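Local coordinates for YfdX protein (Salmonella enterica I, PDB 6A02) that is of unknown molecular function but is implicated in the response to antibiotic stress and in virulence in Salmonella, at residues A[67-72]-A[76-81]; A[59-64]-A[138-143]; A[12-17]-A[111-116]; A[25-30]-A[47-52]; A[143-148]-A[159-164]. All coordinates share one frame; numbering follows the deposited sequence.

Contact 1 of 5, residues A[67-72]-A[76-81]; sequences SDKKAP and DHYIRI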
# COMPACT_ATOMS: atom_id res chain seq x y z
N SER A 67 17.28 7.47 15.64
CA SER A 67 18.54 6.85 16.05
C SER A 67 18.39 5.36 16.34
O SER A 67 19.35 4.61 16.19
CB SER A 67 19.12 7.59 17.25
OG SER A 67 18.13 7.75 18.25
N ASP A 68 17.19 4.91 16.72
CA ASP A 68 16.98 3.52 17.11
C ASP A 68 16.71 2.59 15.93
O ASP A 68 16.07 1.54 16.10
CB ASP A 68 15.89 3.40 18.18
CG ASP A 68 14.49 3.74 17.65
OD1 ASP A 68 14.39 4.42 16.61
OD2 ASP A 68 13.49 3.32 18.28
N LYS A 69 17.18 2.93 14.73
CA LYS A 69 16.91 2.10 13.56
C LYS A 69 18.16 2.02 12.69
O LYS A 69 18.62 3.04 12.18
CB LYS A 69 15.74 2.65 12.75
CG LYS A 69 15.28 1.67 11.71
CD LYS A 69 14.02 2.12 11.02
CE LYS A 69 13.42 0.96 10.24
NZ LYS A 69 12.73 -0.02 11.15
N LYS A 70 18.69 0.81 12.50
CA LYS A 70 19.91 0.63 11.72
C LYS A 70 19.60 0.69 10.22
O LYS A 70 18.73 -0.02 9.71
CB LYS A 70 20.58 -0.70 12.10
CG LYS A 70 21.92 -1.01 11.42
CD LYS A 70 21.69 -2.05 10.34
CE LYS A 70 22.93 -2.69 9.73
NZ LYS A 70 24.05 -1.74 9.46
N ALA A 71 20.32 1.56 9.52
CA ALA A 71 20.15 1.67 8.09
C ALA A 71 20.90 0.54 7.38
O ALA A 71 21.87 -0.00 7.92
CB ALA A 71 20.67 3.02 7.61
N PRO A 72 20.47 0.17 6.17
CA PRO A 72 21.11 -0.97 5.49
C PRO A 72 22.56 -0.71 5.10
O PRO A 72 23.34 -1.67 5.01
CB PRO A 72 20.25 -1.18 4.23
CG PRO A 72 19.05 -0.35 4.39
CD PRO A 72 19.30 0.69 5.43
N ASP A 76 25.10 5.02 7.46
CA ASP A 76 23.91 5.75 7.09
C ASP A 76 22.93 5.78 8.26
O ASP A 76 23.09 5.08 9.27
CB ASP A 76 23.26 5.10 5.87
CG ASP A 76 22.38 6.04 5.07
OD1 ASP A 76 22.20 7.21 5.48
OD2 ASP A 76 21.88 5.60 4.02
N HIS A 77 21.89 6.60 8.11
CA HIS A 77 20.85 6.72 9.12
C HIS A 77 19.52 6.95 8.42
O HIS A 77 19.46 7.58 7.36
CB HIS A 77 21.13 7.90 10.05
CG HIS A 77 22.41 7.77 10.81
ND1 HIS A 77 22.48 7.14 12.04
CD2 HIS A 77 23.67 8.16 10.51
CE1 HIS A 77 23.73 7.16 12.47
NE2 HIS A 77 24.47 7.77 11.56
N TYR A 78 18.46 6.45 9.04
CA TYR A 78 17.11 6.79 8.61
C TYR A 78 16.70 8.15 9.16
O TYR A 78 16.97 8.46 10.33
CB TYR A 78 16.13 5.75 9.15
CG TYR A 78 16.05 4.50 8.32
CD1 TYR A 78 15.38 4.51 7.10
CD2 TYR A 78 16.61 3.31 8.77
CE1 TYR A 78 15.29 3.36 6.32
CE2 TYR A 78 16.51 2.14 8.01
CZ TYR A 78 15.86 2.18 6.78
OH TYR A 78 15.77 1.04 6.01
N ILE A 79 16.04 8.95 8.33
CA ILE A 79 15.43 10.20 8.75
C ILE A 79 13.92 10.15 8.57
O ILE A 79 13.39 9.48 7.67
CB ILE A 79 16.02 11.44 8.04
CG1 ILE A 79 15.81 11.35 6.52
CG2 ILE A 79 17.49 11.66 8.42
CD1 ILE A 79 15.92 12.72 5.82
N ARG A 80 13.22 10.88 9.42
CA ARG A 80 11.76 10.99 9.39
C ARG A 80 11.32 11.97 8.31
O ARG A 80 11.81 13.11 8.26
CB ARG A 80 11.25 11.50 10.74
CG ARG A 80 11.43 10.53 11.89
CD ARG A 80 10.99 11.13 13.22
NE ARG A 80 11.88 12.22 13.59
CZ ARG A 80 12.99 12.07 14.31
NH1 ARG A 80 13.32 10.87 14.80
NH2 ARG A 80 13.76 13.12 14.56
N ILE A 81 10.38 11.55 7.46
CA ILE A 81 9.84 12.42 6.42
C ILE A 81 8.34 12.63 6.52
O ILE A 81 7.82 13.54 5.85
CB ILE A 81 10.24 11.99 4.99
CG1 ILE A 81 9.50 10.72 4.56
CG2 ILE A 81 11.74 11.81 4.89
CD1 ILE A 81 9.69 10.37 3.09
O HOH W 1 18.89 5.56 11.78
O HOH W 2 21.73 3.60 11.08
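The backbone O of K69 is gripped by two waters that tie it to segment 76-81. Water 1 donates to K69 O at 2.6 Å and accepts from Y78 N at 2.9 Å. Water 2 makes a weak bond to K69 O, accepts from A71 N at 2.9 Å and donates to D76 O at 2.7 Å. The waters bridge the two backbones, which make no direct hydrogen bond to each other here.

The Y78 ring packs against residues 69-72. Its CG is anti to the carbonyl carbon (chi1 -82°), and this brings the ring against the loop. The aliphatic chain of K69 passes at a slant over the ring, with CD 3.6 Å from Y78 CD2 and CE over one face. K70 O comes to the ring edge, in its plane, 3.5 Å from Y78 CE2. P72 crosses near the far end of the ring, its CD 3.6 Å from Y78 OH. K69 NZ is too distant from the ring for more than a weak cation-pi attraction; it bonds to S173 O of the second subunit. A71 CB packs on D76 CB. The D76 carboxylate accepts from the backbone N of Q137 and Q138, at the start of helix 136-151. The arrangement is a loop folded back, through bridging waters and the Y78 ring, on the start of strand 77-89, an outer strand of the antiparallel sheet in this chain.

Contact 2 of 5, residues A[59-64]-A[138-143]; sequences TDWNLY and QTRKDV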
# COMPACT_ATOMS: atom_id res chain seq x y z
N THR A 59 20.69 22.90 6.29
CA THR A 59 19.85 22.02 7.07
C THR A 59 20.70 21.18 8.02
O THR A 59 21.73 20.64 7.63
CB THR A 59 19.05 21.11 6.14
OG1 THR A 59 18.18 21.92 5.34
CG2 THR A 59 18.21 20.11 6.94
N ASP A 60 20.25 21.09 9.26
CA ASP A 60 20.89 20.23 10.26
C ASP A 60 20.20 18.88 10.20
O ASP A 60 19.17 18.64 10.83
CB ASP A 60 20.76 20.87 11.64
CG ASP A 60 21.36 20.02 12.74
OD1 ASP A 60 21.94 18.94 12.45
OD2 ASP A 60 21.24 20.42 13.91
N TRP A 61 20.80 17.96 9.43
CA TRP A 61 20.16 16.68 9.18
C TRP A 61 20.07 15.81 10.43
O TRP A 61 19.22 14.91 10.49
CB TRP A 61 20.85 15.97 8.01
CG TRP A 61 20.62 16.73 6.75
CD1 TRP A 61 21.49 17.58 6.12
CD2 TRP A 61 19.41 16.76 5.98
NE1 TRP A 61 20.89 18.13 5.00
CE2 TRP A 61 19.62 17.63 4.89
CE3 TRP A 61 18.17 16.12 6.11
CZ2 TRP A 61 18.63 17.88 3.94
CZ3 TRP A 61 17.19 16.37 5.16
CH2 TRP A 61 17.43 17.24 4.09
N ASN A 62 20.91 16.06 11.44
CA ASN A 62 20.82 15.31 12.69
C ASN A 62 19.44 15.43 13.33
O ASN A 62 19.01 14.51 14.03
CB ASN A 62 21.85 15.83 13.71
CG ASN A 62 23.28 15.72 13.22
OD1 ASN A 62 23.83 14.62 13.13
ND2 ASN A 62 23.90 16.86 12.92
N LEU A 63 18.75 16.54 13.09
CA LEU A 63 17.46 16.78 13.74
C LEU A 63 16.41 15.75 13.35
O LEU A 63 15.45 15.54 14.10
CB LEU A 63 16.93 18.17 13.38
CG LEU A 63 17.81 19.35 13.82
CD1 LEU A 63 17.18 20.66 13.38
CD2 LEU A 63 17.99 19.31 15.32
N TYR A 64 16.56 15.10 12.20
CA TYR A 64 15.53 14.23 11.66
C TYR A 64 15.84 12.75 11.81
O TYR A 64 15.03 11.91 11.41
CB TYR A 64 15.30 14.56 10.18
CG TYR A 64 15.21 16.04 9.92
CD1 TYR A 64 14.09 16.76 10.30
CD2 TYR A 64 16.26 16.72 9.32
CE1 TYR A 64 14.02 18.13 10.08
CE2 TYR A 64 16.19 18.08 9.08
CZ TYR A 64 15.07 18.78 9.46
OH TYR A 64 15.01 20.13 9.23
N GLN A 138 21.91 6.79 1.41
CA GLN A 138 21.54 5.90 0.31
C GLN A 138 20.60 6.59 -0.67
O GLN A 138 20.72 6.43 -1.90
CB GLN A 138 20.95 4.61 0.87
CG GLN A 138 20.59 3.56 -0.16
CD GLN A 138 20.23 2.21 0.47
OE1 GLN A 138 19.88 2.12 1.65
NE2 GLN A 138 20.31 1.15 -0.34
N THR A 139 19.66 7.40 -0.17
CA THR A 139 18.78 8.15 -1.06
C THR A 139 19.55 9.23 -1.81
O THR A 139 19.36 9.41 -3.02
CB THR A 139 17.60 8.75 -0.30
OG1 THR A 139 16.93 7.70 0.41
CG2 THR A 139 16.60 9.40 -1.25
N ARG A 140 20.43 9.96 -1.11
CA ARG A 140 21.27 10.94 -1.79
C ARG A 140 22.03 10.31 -2.94
O ARG A 140 22.08 10.87 -4.05
CB ARG A 140 22.26 11.56 -0.80
CG ARG A 140 21.66 12.60 0.11
CD ARG A 140 22.63 12.94 1.22
NE ARG A 140 22.19 14.08 2.01
CZ ARG A 140 22.76 14.45 3.15
NH1 ARG A 140 23.79 13.75 3.63
NH2 ARG A 140 22.30 15.51 3.81
N LYS A 141 22.63 9.14 -2.70
CA LYS A 141 23.41 8.48 -3.74
C LYS A 141 22.54 8.08 -4.92
O LYS A 141 22.95 8.22 -6.08
CB LYS A 141 24.15 7.27 -3.17
CG LYS A 141 25.06 6.57 -4.18
CD LYS A 141 25.88 5.47 -3.52
CE LYS A 141 26.72 4.70 -4.53
NZ LYS A 141 27.32 3.48 -3.91
N ASP A 142 21.34 7.56 -4.66
CA ASP A 142 20.42 7.24 -5.76
C ASP A 142 20.16 8.47 -6.63
O ASP A 142 20.16 8.38 -7.86
CB ASP A 142 19.08 6.73 -5.21
CG ASP A 142 19.16 5.35 -4.57
OD1 ASP A 142 20.15 4.61 -4.79
OD2 ASP A 142 18.19 5.01 -3.85
N VAL A 143 19.91 9.62 -6.01
CA VAL A 143 19.55 10.81 -6.78
C VAL A 143 20.74 11.30 -7.60
O VAL A 143 20.62 11.57 -8.80
CB VAL A 143 19.00 11.91 -5.87
CG1 VAL A 143 18.74 13.19 -6.67
CG2 VAL A 143 17.73 11.44 -5.23
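The backbones of W61 and R140 stay well apart, with 12.4 Å between the W61 CA in a 3-10 turn and the R140 CA in helix 136-151. The side chains span that gap and meet in a cation-pi contact. R140 runs out extended from CG to NE. Its first torsion sets CG anti to the carbonyl carbon (chi1 -77°), and the chain then reaches across to the loop. The guanidinium comes down on the five-membered ring of W61. Its CZ lies 4.6 Å from the ring centroid, 12° off the normal.

The two planes are almost perpendicular, 88° apart. The arginine therefore does not stack flat; it points one edge at the indole face. NH2 does the touching, 3.1 Å above the indole plane and shifted toward the rim. It lies 3.2 Å from both CD1 and NE1 of W61. NH2 and NE1 are both donors, and no hydrogen bond joins them. NE1 instead donates a hydrogen bond to D56 O. R140 is also held from behind: NE donates to L54 O, at the end of helix 40-54, and NH1 donates to Q137 OE1. These bonds probably fix the rotation of the guanidinium above the ring. The contact lies at the surface and links the loop before strand 65-66 to the helical part of the chain. On the opposite face of the indole, T59 CG2 sits 3.5 Å above the plane, over its centre.

Contact 3 of 5, residues A[12-17]-A[111-116]; sequences LNNDKI and GDKKGT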
# COMPACT_ATOMS: atom_id res chain seq x y z
N LEU A 12 4.56 12.92 17.41
CA LEU A 12 3.85 13.02 18.69
C LEU A 12 4.81 13.23 19.85
O LEU A 12 4.45 13.89 20.84
CB LEU A 12 2.98 11.79 18.93
CG LEU A 12 1.83 11.57 17.95
CD1 LEU A 12 1.13 10.24 18.21
CD2 LEU A 12 0.84 12.73 18.01
N ASN A 13 6.03 12.70 19.75
CA ASN A 13 7.06 12.86 20.76
C ASN A 13 7.93 14.08 20.53
O ASN A 13 8.98 14.21 21.17
CB ASN A 13 7.95 11.62 20.82
CG ASN A 13 7.40 10.55 21.73
OD1 ASN A 13 6.73 9.62 21.28
ND2 ASN A 13 7.68 10.67 23.03
N ASN A 14 7.53 14.98 19.62
CA ASN A 14 8.19 16.26 19.37
C ASN A 14 9.53 16.12 18.64
O ASN A 14 10.37 17.02 18.73
CB ASN A 14 8.34 17.12 20.63
CG ASN A 14 7.01 17.40 21.31
OD1 ASN A 14 6.01 17.68 20.65
ND2 ASN A 14 6.99 17.30 22.64
N ASP A 15 9.74 15.03 17.92
CA ASP A 15 10.94 14.89 17.09
C ASP A 15 10.67 15.48 15.71
O ASP A 15 9.57 15.33 15.16
CB ASP A 15 11.32 13.42 16.98
CG ASP A 15 11.60 12.80 18.34
OD1 ASP A 15 12.36 13.41 19.12
OD2 ASP A 15 11.04 11.72 18.64
N LYS A 16 11.68 16.14 15.15
CA LYS A 16 11.48 16.88 13.91
C LYS A 16 11.38 15.96 12.70
O LYS A 16 12.04 14.92 12.62
CB LYS A 16 12.61 17.90 13.73
CG LYS A 16 12.44 19.13 14.62
CD LYS A 16 13.66 20.04 14.60
CE LYS A 16 13.45 21.27 15.49
NZ LYS A 16 14.70 21.70 16.19
N ILE A 17 10.53 16.37 11.76
CA ILE A 17 10.26 15.67 10.51
C ILE A 17 10.74 16.56 9.37
O ILE A 17 10.48 17.77 9.38
CB ILE A 17 8.75 15.39 10.37
CG1 ILE A 17 8.22 14.52 11.53
CG2 ILE A 17 8.45 14.77 9.02
CD1 ILE A 17 6.70 14.52 11.64
N GLY A 111 -4.45 20.85 23.57
CA GLY A 111 -3.08 20.57 23.20
C GLY A 111 -2.42 19.50 24.04
O GLY A 111 -1.19 19.37 24.02
N ASP A 112 -3.21 18.70 24.75
CA ASP A 112 -2.73 17.73 25.72
C ASP A 112 -2.64 16.38 25.02
O ASP A 112 -3.60 15.60 25.03
CB ASP A 112 -3.71 17.68 26.89
CG ASP A 112 -3.28 16.75 28.00
OD1 ASP A 112 -2.23 16.08 27.88
OD2 ASP A 112 -4.01 16.67 29.00
N LYS A 113 -1.48 16.08 24.45
CA LYS A 113 -1.34 14.84 23.67
C LYS A 113 -1.55 13.62 24.55
O LYS A 113 -2.30 12.71 24.19
CB LYS A 113 0.04 14.77 23.01
CG LYS A 113 0.35 15.89 22.04
CD LYS A 113 1.63 15.57 21.28
CE LYS A 113 2.39 16.83 20.89
NZ LYS A 113 3.56 16.53 19.99
N LYS A 114 -0.88 13.58 25.71
CA LYS A 114 -1.03 12.43 26.60
C LYS A 114 -2.47 12.27 27.06
O LYS A 114 -3.00 11.15 27.09
CB LYS A 114 -0.08 12.58 27.79
CG LYS A 114 -0.30 11.57 28.91
CD LYS A 114 0.36 10.23 28.60
CE LYS A 114 0.18 9.26 29.76
NZ LYS A 114 0.95 9.68 30.97
N GLY A 115 -3.13 13.37 27.43
CA GLY A 115 -4.52 13.30 27.81
C GLY A 115 -5.42 12.85 26.67
O GLY A 115 -6.44 12.19 26.91
N THR A 116 -5.06 13.20 25.43
CA THR A 116 -5.82 12.73 24.27
C THR A 116 -5.72 11.22 24.14
O THR A 116 -6.73 10.53 23.99
CB THR A 116 -5.31 13.43 23.01
OG1 THR A 116 -5.52 14.84 23.14
CG2 THR A 116 -6.05 12.91 21.78
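K113 reaches across to L12 and N14 with an almost straight side chain. From CB, the first torsion sends CG anti to the carbonyl carbon (chi1 -60°), and the rest of the chain runs extended from there. CD is the first atom to arrive. It passes 3.3 Å from L12 O and lies loosely beside the leucine side chain, 4.4 Å from L12 CD2. CE has both oxygens on one side, 3.6 Å from L12 O and 3.7 Å from N14 OD1.

NZ makes the polar grip. It donates to N14 OD1 at 2.8 Å and to L12 O at 2.9 Å. In both bonds the nitrogen stands above the carbonyl plane, 51° out of it for L12 O and 38° for N14 OD1. A third acceptor is N37 OD1 of the third subunit. The ammonium is thus shared by three oxygens, and the bridge lies at a subunit interface. N14 lies on the exposed side, whereas L12 is buried and packs on I85 and V176.

The base of K113 is well set. D112 is the N-cap, and its OD1 accepts from G115 N at 2.9 Å. T116 OG1 also donates to D112 O. Just before, G111 closes the preceding helix in a Schellman motif. The lysine thus springs from the first turn of a capped helix, 113-122, and bridges to the N-terminal loop that leads into helix 19-36.

Contact 4 of 5, residues A[25-30]-A[47-52]; sequences MRDIGM and AAQAEK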
# COMPACT_ATOMS: atom_id res chain seq x y z
N MET A 25 11.34 13.29 -2.05
CA MET A 25 10.79 12.01 -2.48
C MET A 25 9.66 12.22 -3.49
O MET A 25 9.53 11.44 -4.44
CB MET A 25 10.30 11.21 -1.28
CG MET A 25 11.40 10.82 -0.30
SD MET A 25 12.86 10.11 -1.08
CE MET A 25 12.15 8.65 -1.84
N ARG A 26 8.85 13.26 -3.29
CA ARG A 26 7.82 13.60 -4.26
C ARG A 26 8.46 13.94 -5.61
O ARG A 26 8.02 13.46 -6.66
CB ARG A 26 6.99 14.75 -3.69
CG ARG A 26 6.16 15.53 -4.67
CD ARG A 26 5.12 14.70 -5.37
NE ARG A 26 4.17 15.57 -6.05
CZ ARG A 26 3.27 15.14 -6.94
NH1 ARG A 26 3.22 13.86 -7.26
NH2 ARG A 26 2.44 16.01 -7.51
N ASP A 27 9.54 14.73 -5.58
CA ASP A 27 10.23 15.09 -6.81
C ASP A 27 10.83 13.87 -7.51
O ASP A 27 10.84 13.80 -8.75
CB ASP A 27 11.33 16.12 -6.52
CG ASP A 27 10.79 17.48 -6.13
OD1 ASP A 27 9.56 17.71 -6.26
OD2 ASP A 27 11.62 18.31 -5.70
N ILE A 28 11.35 12.92 -6.73
CA ILE A 28 11.93 11.69 -7.28
C ILE A 28 10.88 10.90 -8.07
O ILE A 28 11.15 10.41 -9.17
CB ILE A 28 12.56 10.86 -6.15
CG1 ILE A 28 13.89 11.48 -5.71
CG2 ILE A 28 12.77 9.41 -6.55
CD1 ILE A 28 14.41 10.90 -4.42
N GLY A 29 9.68 10.76 -7.50
CA GLY A 29 8.62 10.06 -8.22
C GLY A 29 8.20 10.77 -9.49
O GLY A 29 8.00 10.13 -10.53
N MET A 30 8.06 12.09 -9.44
CA MET A 30 7.68 12.84 -10.63
C MET A 30 8.78 12.76 -11.68
O MET A 30 8.49 12.62 -12.88
CB MET A 30 7.39 14.30 -10.27
CG MET A 30 6.16 14.50 -9.38
SD MET A 30 5.70 16.24 -9.17
CE MET A 30 5.86 16.71 -10.89
N ALA A 47 14.86 15.87 -10.58
CA ALA A 47 15.89 15.18 -9.82
C ALA A 47 16.91 16.16 -9.26
O ALA A 47 17.41 15.97 -8.14
CB ALA A 47 16.57 14.11 -10.68
N ALA A 48 17.22 17.22 -10.01
CA ALA A 48 18.13 18.24 -9.50
C ALA A 48 17.53 18.95 -8.30
O ALA A 48 18.24 19.26 -7.33
CB ALA A 48 18.48 19.24 -10.60
N GLN A 49 16.23 19.22 -8.32
CA GLN A 49 15.60 19.81 -7.15
C GLN A 49 15.67 18.87 -5.95
O GLN A 49 15.97 19.29 -4.83
CB GLN A 49 14.15 20.20 -7.42
CG GLN A 49 13.93 21.29 -8.48
CD GLN A 49 12.46 21.46 -8.85
OE1 GLN A 49 11.60 20.69 -8.42
NE2 GLN A 49 12.17 22.47 -9.66
N ALA A 50 15.42 17.57 -6.18
CA ALA A 50 15.53 16.61 -5.09
C ALA A 50 16.94 16.58 -4.53
O ALA A 50 17.13 16.50 -3.31
CB ALA A 50 15.11 15.22 -5.59
N GLU A 51 17.95 16.63 -5.41
CA GLU A 51 19.33 16.64 -4.95
C GLU A 51 19.61 17.86 -4.08
O GLU A 51 20.25 17.74 -3.03
CB GLU A 51 20.28 16.60 -6.15
CG GLU A 51 21.74 16.42 -5.78
CD GLU A 51 22.67 16.45 -6.98
OE1 GLU A 51 22.47 17.30 -7.87
OE2 GLU A 51 23.60 15.61 -7.03
N LYS A 52 19.13 19.03 -4.49
CA LYS A 52 19.37 20.23 -3.69
C LYS A 52 18.67 20.14 -2.34
O LYS A 52 19.23 20.55 -1.32
CB LYS A 52 18.95 21.49 -4.46
CG LYS A 52 19.92 21.86 -5.57
CD LYS A 52 19.57 23.19 -6.21
CE LYS A 52 20.75 23.69 -7.02
NZ LYS A 52 21.24 22.66 -7.98
O HOH W 3 8.51 20.29 -7.93
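D27 CG and I28 CG1 both stand anti to the carbonyl carbon, and these torsions (chi1 -70° and -76°) bring the two side chains against the A50 methyl. A50 CB lies 3.9 Å from I28 CG1 and 4.0 Å from D27 CB. The small alanine lets the helices come close, with axes 8.2 Å apart at nearest approach. They run antiparallel, at 160°.

The D27 carboxylate reaches along the flank of helix 40-54. Its OD2 lies 3.6 Å from Q49 CB and 3.9 Å from A50 N. In the Q49 conformer given, the D27 and Q49 side chains cross at about a right angle. A water also lies between D27 OD1 and Q49 OE1, but Q49 has a second conformer, and that link is doubtful. The firmer partner of D27 OD1 is Q23 NE2, one turn back on the same helix. The buried carboxylate is thus held by its own helix, while Q49 beside it is exposed.

The I28 side is the apolar one. I28 also packs on V143 and L162, from the other two helices of this region. The contact is a close antiparallel helical hairpin, 19-36 with 40-54, forming one half of a four-helix bundle.

Contact 5 of 5, residues A[143-148]-A[159-164]; sequences VTTALS and GLLLKS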
# COMPACT_ATOMS: atom_id res chain seq x y z
N VAL A 143 19.91 9.62 -6.01
CA VAL A 143 19.55 10.81 -6.78
C VAL A 143 20.74 11.30 -7.60
O VAL A 143 20.62 11.57 -8.80
CB VAL A 143 19.00 11.91 -5.87
CG1 VAL A 143 18.74 13.19 -6.67
CG2 VAL A 143 17.73 11.44 -5.23
N THR A 144 21.90 11.43 -6.95
CA THR A 144 23.07 11.94 -7.66
C THR A 144 23.47 11.00 -8.78
O THR A 144 23.81 11.44 -9.88
CB THR A 144 24.22 12.14 -6.68
OG1 THR A 144 23.86 13.15 -5.73
CG2 THR A 144 25.47 12.60 -7.43
N THR A 145 23.43 9.69 -8.52
CA THR A 145 23.78 8.73 -9.56
C THR A 145 22.75 8.73 -10.68
O THR A 145 23.12 8.64 -11.86
CB THR A 145 23.97 7.33 -8.96
OG1 THR A 145 24.90 7.40 -7.87
CG2 THR A 145 24.51 6.38 -10.01
N ALA A 146 21.46 8.87 -10.35
CA ALA A 146 20.45 8.94 -11.40
C ALA A 146 20.67 10.15 -12.31
O ALA A 146 20.52 10.05 -13.53
CB ALA A 146 19.05 8.96 -10.80
N LEU A 147 21.01 11.30 -11.72
CA LEU A 147 21.31 12.48 -12.53
C LEU A 147 22.50 12.23 -13.45
O LEU A 147 22.47 12.58 -14.63
CB LEU A 147 21.57 13.69 -11.64
CG LEU A 147 20.34 14.44 -11.14
CD1 LEU A 147 20.75 15.40 -10.04
CD2 LEU A 147 19.67 15.17 -12.30
N SER A 148 23.54 11.58 -12.92
CA SER A 148 24.70 11.25 -13.75
C SER A 148 24.30 10.34 -14.91
O SER A 148 24.76 10.53 -16.04
CB SER A 148 25.77 10.59 -12.89
OG SER A 148 26.27 11.48 -11.91
N GLY A 159 15.85 5.63 -14.16
CA GLY A 159 14.54 5.33 -13.61
C GLY A 159 14.59 4.21 -12.60
O GLY A 159 13.88 4.24 -11.58
N LEU A 160 15.43 3.20 -12.84
CA LEU A 160 15.59 2.11 -11.88
C LEU A 160 16.11 2.62 -10.54
O LEU A 160 15.66 2.17 -9.48
CB LEU A 160 16.55 1.07 -12.44
CG LEU A 160 16.12 0.26 -13.65
CD1 LEU A 160 17.30 -0.62 -14.08
CD2 LEU A 160 14.90 -0.60 -13.35
N LEU A 161 17.06 3.56 -10.56
CA LEU A 161 17.59 4.10 -9.31
C LEU A 161 16.57 4.97 -8.60
O LEU A 161 16.49 4.97 -7.36
CB LEU A 161 18.85 4.90 -9.58
CG LEU A 161 20.16 4.14 -9.59
CD1 LEU A 161 21.26 5.12 -9.83
CD2 LEU A 161 20.36 3.43 -8.26
N LEU A 162 15.80 5.76 -9.35
CA LEU A 162 14.73 6.54 -8.73
C LEU A 162 13.69 5.63 -8.08
O LEU A 162 13.22 5.91 -6.97
CB LEU A 162 14.09 7.46 -9.77
CG LEU A 162 15.03 8.51 -10.37
CD1 LEU A 162 14.28 9.25 -11.46
CD2 LEU A 162 15.53 9.47 -9.31
N LYS A 163 13.35 4.52 -8.74
CA LYS A 163 12.41 3.57 -8.15
C LYS A 163 12.99 2.93 -6.90
O LYS A 163 12.29 2.78 -5.89
CB LYS A 163 12.04 2.50 -9.18
CG LYS A 163 10.97 1.50 -8.69
CD LYS A 163 9.69 2.25 -8.30
CE LYS A 163 8.54 1.31 -7.93
NZ LYS A 163 7.27 2.08 -7.70
N SER A 164 14.28 2.57 -6.95
CA SER A 164 14.95 2.02 -5.77
C SER A 164 14.89 2.99 -4.60
O SER A 164 14.64 2.58 -3.46
CB SER A 164 16.39 1.69 -6.10
OG SER A 164 17.02 1.13 -4.96
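The tight part lies where T145 meets L161. T145 CG2 presses on L161 CD1 at 3.5 Å, closer than usual for two carbons. CD1 is also 3.6 Å from T145 CB and 3.8 Å from A146 N, so this one methyl fits into the surface of helix 136-151. The threonine methyl is put there by its first torsion, with CG2 anti to the backbone N. Its OG1 turns the other way and bonds to K141 O, one turn earlier.

Next to it the packing is looser. A146 CB lies 4.2 Å from L161 CB and 3.9 Å from L162 CD2. The axes run antiparallel, 166° apart, with a closest approach of 8.7 Å. This is the second helical hairpin of the bundle, 136-151 with 155-167. L162 faces its interior and reaches I28 and S31 of helix 19-36.

The tight T145-L161 side faces the second subunit. Y91 of that subunit packs on T145, which is partly exposed, and E89 of the same subunit touches L161. The looser A146-L162 side is buried, and there A146 CB is also 4.1 Å from L162 CG.

In the fold
Contacts 4 and 5 are the two hairpins of the helical bundle, with centres 10 Å apart. They meet through E51 OE2 and T144 OG1, 2.8 Å apart, and through A47 O and V143 CG1, 3.4 Å apart. Contact 2 shares V143 with contact 5 and lies 13 Å from contact 4, centre to centre. Contact 1 joins contact 2 through D76 OD2 and Q138 N, 2.9 Å apart. Contact 3 lies at the far side of the chain, its centre 36 Å from that of contact 5. R80 NE and K16 O, 2.9 Å apart, link it to contact 1. Sodium ions are bound about 8 Å from the side chains of I28 and L162 and about 9 Å from that of L12.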